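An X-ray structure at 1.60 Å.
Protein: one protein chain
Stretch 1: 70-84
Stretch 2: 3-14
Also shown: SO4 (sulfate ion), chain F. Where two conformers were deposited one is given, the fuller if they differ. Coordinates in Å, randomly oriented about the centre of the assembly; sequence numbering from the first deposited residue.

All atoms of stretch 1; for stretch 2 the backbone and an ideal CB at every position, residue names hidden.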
# COMPACT_ATOMS: atom_id res chain seq x y z
N GLN A 70 -13.01 -0.17 -35.95
CA GLN A 70 -14.33 -0.69 -35.64
C GLN A 70 -15.08 0.19 -34.61
O GLN A 70 -16.12 0.78 -34.90
CB GLN A 70 -14.16 -2.11 -35.10
CG GLN A 70 -13.50 -3.07 -36.13
CD GLN A 70 -13.20 -4.47 -35.56
OE1 GLN A 70 -12.13 -5.04 -35.81
NE2 GLN A 70 -14.13 -5.01 -34.82
N TRP A 71 -14.49 0.32 -33.41
CA TRP A 71 -15.18 0.94 -32.28
C TRP A 71 -15.50 2.41 -32.45
O TRP A 71 -16.46 2.90 -31.87
CB TRP A 71 -14.40 0.70 -30.95
CG TRP A 71 -14.60 -0.68 -30.45
CD1 TRP A 71 -13.83 -1.74 -30.69
CD2 TRP A 71 -15.70 -1.15 -29.65
NE1 TRP A 71 -14.35 -2.86 -30.09
CE2 TRP A 71 -15.50 -2.52 -29.44
CE3 TRP A 71 -16.84 -0.54 -29.13
CZ2 TRP A 71 -16.38 -3.30 -28.73
CZ3 TRP A 71 -17.71 -1.32 -28.40
CH2 TRP A 71 -17.47 -2.69 -28.21
N ARG A 72 -14.74 3.12 -33.29
CA ARG A 72 -14.95 4.55 -33.48
C ARG A 72 -16.31 4.84 -34.14
O ARG A 72 -16.81 5.95 -34.07
CB ARG A 72 -13.81 5.16 -34.30
CG ARG A 72 -13.79 4.82 -35.77
CD ARG A 72 -12.62 5.56 -36.40
NE ARG A 72 -12.69 5.63 -37.85
CZ ARG A 72 -12.00 6.50 -38.59
NH1 ARG A 72 -11.18 7.38 -38.00
NH2 ARG A 72 -12.14 6.51 -39.90
N ASN A 73 -16.89 3.83 -34.77
CA ASN A 73 -18.22 3.95 -35.35
C ASN A 73 -19.36 3.99 -34.34
O ASN A 73 -20.46 4.37 -34.70
CB ASN A 73 -18.45 2.79 -36.35
CG ASN A 73 -17.61 2.95 -37.62
OD1 ASN A 73 -17.87 3.83 -38.42
ND2 ASN A 73 -16.61 2.09 -37.79
N GLN A 74 -19.11 3.55 -33.11
CA GLN A 74 -20.15 3.38 -32.13
C GLN A 74 -20.61 4.74 -31.61
O GLN A 74 -19.78 5.61 -31.32
CB GLN A 74 -19.68 2.56 -30.95
CG GLN A 74 -19.38 1.13 -31.29
CD GLN A 74 -20.63 0.32 -31.61
OE1 GLN A 74 -21.75 0.64 -31.17
NE2 GLN A 74 -20.43 -0.73 -32.33
N THR A 75 -21.92 4.91 -31.52
CA THR A 75 -22.44 6.00 -30.74
C THR A 75 -21.98 5.73 -29.32
O THR A 75 -22.01 4.58 -28.85
CB THR A 75 -23.97 6.09 -30.82
OG1 THR A 75 -24.53 4.93 -30.20
CG2 THR A 75 -24.40 6.17 -32.28
N GLY A 76 -21.50 6.78 -28.67
CA GLY A 76 -20.91 6.65 -27.35
C GLY A 76 -19.39 6.64 -27.37
O GLY A 76 -18.76 6.98 -26.35
N TRP A 77 -18.78 6.23 -28.49
CA TRP A 77 -17.30 6.23 -28.56
C TRP A 77 -16.68 7.57 -28.16
O TRP A 77 -15.77 7.59 -27.33
CB TRP A 77 -16.83 5.83 -29.95
CG TRP A 77 -15.37 6.04 -30.15
CD1 TRP A 77 -14.81 7.00 -30.89
CD2 TRP A 77 -14.30 5.25 -29.63
NE1 TRP A 77 -13.44 6.91 -30.85
CE2 TRP A 77 -13.10 5.85 -30.08
CE3 TRP A 77 -14.22 4.14 -28.78
CZ2 TRP A 77 -11.83 5.34 -29.75
CZ3 TRP A 77 -12.97 3.64 -28.44
CH2 TRP A 77 -11.79 4.26 -28.92
N ASP A 78 -17.17 8.65 -28.75
CA ASP A 78 -16.53 9.96 -28.53
C ASP A 78 -16.43 10.30 -27.05
O ASP A 78 -15.34 10.65 -26.56
CB ASP A 78 -17.21 11.08 -29.31
CG ASP A 78 -16.92 10.99 -30.83
OD1 ASP A 78 -15.92 10.35 -31.28
OD2 ASP A 78 -17.72 11.57 -31.58
N ALA A 79 -17.53 10.16 -26.32
CA ALA A 79 -17.49 10.50 -24.88
C ALA A 79 -16.60 9.55 -24.09
O ALA A 79 -15.89 9.98 -23.18
CB ALA A 79 -18.91 10.51 -24.29
N TYR A 80 -16.68 8.27 -24.42
CA TYR A 80 -15.92 7.25 -23.76
C TYR A 80 -14.43 7.39 -23.93
O TYR A 80 -13.69 7.33 -22.94
CB TYR A 80 -16.34 5.88 -24.25
CG TYR A 80 -15.48 4.72 -23.82
CD1 TYR A 80 -15.44 4.30 -22.50
CD2 TYR A 80 -14.71 4.03 -24.73
CE1 TYR A 80 -14.69 3.21 -22.11
CE2 TYR A 80 -13.97 2.93 -24.36
CZ TYR A 80 -13.95 2.51 -23.04
OH TYR A 80 -13.23 1.41 -22.62
N VAL A 81 -13.98 7.57 -25.16
CA VAL A 81 -12.53 7.70 -25.39
C VAL A 81 -11.99 9.03 -24.78
O VAL A 81 -10.84 9.09 -24.34
CB VAL A 81 -12.13 7.56 -26.89
CG1 VAL A 81 -12.62 8.78 -27.77
CG2 VAL A 81 -10.61 7.32 -27.02
N GLN A 82 -12.84 10.05 -24.74
CA GLN A 82 -12.43 11.32 -24.11
C GLN A 82 -12.17 11.06 -22.63
O GLN A 82 -11.19 11.58 -22.09
CB GLN A 82 -13.46 12.41 -24.30
CG GLN A 82 -13.15 13.70 -23.55
CD GLN A 82 -14.25 14.73 -23.77
OE1 GLN A 82 -15.43 14.44 -23.59
NE2 GLN A 82 -13.87 15.92 -24.21
N SER A 83 -13.04 10.25 -21.95
CA SER A 83 -12.84 9.92 -20.55
C SER A 83 -11.53 9.14 -20.33
O SER A 83 -10.76 9.44 -19.41
CB SER A 83 -14.03 9.17 -19.94
OG SER A 83 -15.20 9.99 -20.01
N CYS A 84 -11.27 8.15 -21.20
CA CYS A 84 -10.04 7.36 -21.12
C CYS A 84 -8.82 8.27 -21.33
O CYS A 84 -7.87 8.20 -20.54
CB CYS A 84 -10.02 6.25 -22.14
SG CYS A 84 -11.33 5.01 -21.92
N UNK A 3 -21.78 -6.80 -22.20
CA UNK A 3 -20.83 -6.60 -23.27
C UNK A 3 -20.32 -5.16 -23.36
O UNK A 3 -20.97 -4.26 -22.84
CB UNK A 3 -21.47 -7.01 -24.60
N UNK A 4 -19.19 -4.99 -24.03
CA UNK A 4 -18.66 -3.68 -24.31
C UNK A 4 -19.69 -2.77 -24.98
O UNK A 4 -19.89 -1.60 -24.59
CB UNK A 4 -17.42 -3.81 -25.19
N UNK A 5 -20.41 -3.31 -25.97
CA UNK A 5 -21.48 -2.54 -26.59
C UNK A 5 -22.51 -2.05 -25.55
O UNK A 5 -22.93 -0.90 -25.57
CB UNK A 5 -22.17 -3.39 -27.66
N UNK A 6 -22.94 -2.95 -24.68
CA UNK A 6 -23.96 -2.58 -23.69
C UNK A 6 -23.42 -1.49 -22.74
O UNK A 6 -24.16 -0.58 -22.37
CB UNK A 6 -24.40 -3.81 -22.89
N UNK A 7 -22.14 -1.58 -22.39
CA UNK A 7 -21.55 -0.66 -21.44
C UNK A 7 -21.46 0.70 -22.08
O UNK A 7 -21.65 1.70 -21.41
CB UNK A 7 -20.17 -1.14 -20.98
N UNK A 8 -21.25 0.73 -23.38
CA UNK A 8 -21.03 1.97 -24.09
C UNK A 8 -22.36 2.73 -24.27
O UNK A 8 -22.32 3.92 -24.57
CB UNK A 8 -20.38 1.69 -25.44
N UNK A 9 -23.50 2.09 -24.03
CA UNK A 9 -24.83 2.74 -24.18
C UNK A 9 -25.20 3.61 -23.00
O UNK A 9 -26.16 4.36 -23.09
CB UNK A 9 -25.92 1.68 -24.37
N UNK A 10 -24.45 3.50 -21.89
CA UNK A 10 -24.69 4.33 -20.70
C UNK A 10 -23.40 5.13 -20.40
O UNK A 10 -22.31 4.73 -20.79
CB UNK A 10 -25.10 3.47 -19.50
N UNK A 11 -23.51 6.26 -19.69
CA UNK A 11 -22.29 7.00 -19.33
C UNK A 11 -21.30 6.08 -18.62
O UNK A 11 -21.70 5.27 -17.73
CB UNK A 11 -22.63 8.20 -18.44
N UNK A 12 -20.04 6.14 -19.03
CA UNK A 12 -19.08 5.13 -18.58
C UNK A 12 -18.39 5.50 -17.27
O UNK A 12 -18.03 4.62 -16.51
CB UNK A 12 -18.02 4.90 -19.66
N UNK A 13 -18.24 6.79 -16.97
CA UNK A 13 -17.44 7.23 -15.81
C UNK A 13 -17.92 6.64 -14.48
O UNK A 13 -17.09 6.20 -13.67
CB UNK A 13 -17.47 8.76 -15.72
N UNK A 14 -19.23 6.57 -14.27
CA UNK A 14 -19.76 6.01 -13.02
C UNK A 14 -19.87 4.49 -12.97
O UNK A 14 -20.26 3.93 -11.93
CB UNK A 14 -21.15 6.60 -12.76
S SO4 F . -10.91 9.50 -31.98
O1 SO4 F . -10.47 8.54 -30.96
O2 SO4 F . -11.20 10.78 -31.34
O3 SO4 F . -9.86 9.64 -32.96
O4 SO4 F . -12.13 8.92 -32.54

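Position 3 lies just before a helical turn, its CA-to-CB bond sideways to stretch 1 and nothing of that stretch within reach. The N-cap rule governs here: Ser, Thr, Asp or Asn would suit, since each can accept from a free backbone NH. The deposited residue is Ser 3, whose OG accepts from the N of position 6 at 3.1 Å.

At position 4 the backbone angles are plainly helical, so they do not themselves demand glycine. The neighbor supplies the constraint: an ideal CB would point toward stretch 1 and sit 3.2 Å from CH2 of Trp 71, which is tight. Glycine fits best, with alanine a strained alternative. In the deposited Gly 4, C lies 3.9 Å from Trp 71 CH2.

Position 5 points sideways, its ideal CB 4.8 Å from Trp 71 CH2 and 5.4 Å from Gln 74 OE1. A long side chain, apolar or amide-bearing, could reach along this border. Phe 5 takes it with chi1 t; its ring presents an edge to Gln 74, CE1 lying 3.4 Å from OE1, while Phe 5 N meets the edge of the indole at 3.7 Å from Trp 71 CH2.

Positions 6 and 7 are helical and out of reach of stretch 1, so polar residues serve well. Gln 6 answers with a side-chain hydrogen bond: its OE1 accepts from Ser 3 N at 3.0 Å. Arg 7 finds its partners elsewhere in the structure.

Position 8 is the center of the contact. Its CB points toward a hollow lined by the Trp 71 ring, the Gln 74 CB, the Thr 75 and Gly 76 backbone and Tyr 80. The backbone comes close too: a CB on residue 76 would lie 2.7 Å from the O of position 8. A medium-sized apolar chain suits: Leu, Ile or perhaps Met. Leu 8, with chi1 t and chi2 p, has more of its area covered by stretch 1 than any other residue of stretch 2. Its CD2 packs 3.5 Å from Gln 74 CB and 4.0 Å from Trp 71 CZ3, and its CD1 3.5 Å from Tyr 80 CB.

Position 9 points away, but a long, flexible chain could double back, and a polar one could approach Gln 74 OE1 and Thr 75 O. Gln 9 does so with chi1 and chi2 both m: NE2 donates to Phe 5 O at 2.8 Å and to a water, also at 2.8 Å, which in turn donates to Gln 74 OE1 and Thr 75 O, bridging the stretches.

Positions 10 and 11, Lys 10 and Pro 11, leave stretch 1 behind; phi of -54° at the second admits proline.

Position 12 turns back toward stretch 1, its ideal CB 3.9 Å from Tyr 80 CD1. A compact apolar chain suits: Val 12 lays CG1 at the ring edge, 3.7 Å from CD1.

Position 13 points sideways, its ideal CB 5.0 Å from Ser 83 OG; something small to medium fits, and Val 13 CG2 reaches 3.4 Å from that OG. Position 14, out of reach, is Ser 14.

Stretch 2 3-14: SGFQRLQKPVVS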
# COMPACT_ATOMS: atom_id res chain seq x y z
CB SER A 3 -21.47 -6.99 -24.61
OG SER A 3 -22.47 -6.04 -24.95
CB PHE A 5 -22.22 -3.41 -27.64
CG PHE A 5 -23.40 -2.72 -28.22
CD1 PHE A 5 -23.25 -1.85 -29.29
CD2 PHE A 5 -24.64 -2.83 -27.64
CE1 PHE A 5 -24.33 -1.18 -29.82
CE2 PHE A 5 -25.75 -2.15 -28.16
CZ PHE A 5 -25.58 -1.29 -29.25
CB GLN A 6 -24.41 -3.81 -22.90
CG GLN A 6 -25.30 -4.72 -23.74
CD GLN A 6 -25.61 -6.05 -23.09
OE1 GLN A 6 -24.73 -6.72 -22.53
NE2 GLN A 6 -26.82 -6.52 -23.31
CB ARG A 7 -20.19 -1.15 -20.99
CG ARG A 7 -20.25 -2.37 -20.10
CD ARG A 7 -18.87 -2.99 -20.01
NE ARG A 7 -18.94 -4.32 -19.43
CZ ARG A 7 -18.68 -4.66 -18.17
NH1 ARG A 7 -18.23 -3.79 -17.27
NH2 ARG A 7 -18.81 -5.92 -17.81
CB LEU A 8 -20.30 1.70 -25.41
CG LEU A 8 -19.71 2.83 -26.18
CD1 LEU A 8 -18.56 3.42 -25.32
CD2 LEU A 8 -19.21 2.31 -27.54
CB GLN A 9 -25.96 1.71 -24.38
CG GLN A 9 -25.71 0.71 -25.51
CD GLN A 9 -25.26 1.36 -26.77
OE1 GLN A 9 -26.01 2.14 -27.36
NE2 GLN A 9 -24.03 1.08 -27.20
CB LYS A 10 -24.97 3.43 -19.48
CG LYS A 10 -26.23 2.57 -19.57
CD LYS A 10 -27.49 3.38 -19.31
CE LYS A 10 -28.75 2.50 -19.31
NZ LYS A 10 -28.99 1.84 -20.65
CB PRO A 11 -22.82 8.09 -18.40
CG PRO A 11 -24.25 8.29 -18.84
CD PRO A 11 -24.72 6.91 -19.14
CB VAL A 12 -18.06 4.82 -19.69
CG1 VAL A 12 -17.14 3.64 -19.29
CG2 VAL A 12 -18.82 4.44 -20.99
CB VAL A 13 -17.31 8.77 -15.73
CG1 VAL A 13 -16.57 9.21 -14.46
CG2 VAL A 13 -16.53 9.29 -17.00
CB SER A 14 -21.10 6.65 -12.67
OG SER A 14 -22.03 6.46 -13.68
O HOH W 1 -23.05 2.35 -29.52
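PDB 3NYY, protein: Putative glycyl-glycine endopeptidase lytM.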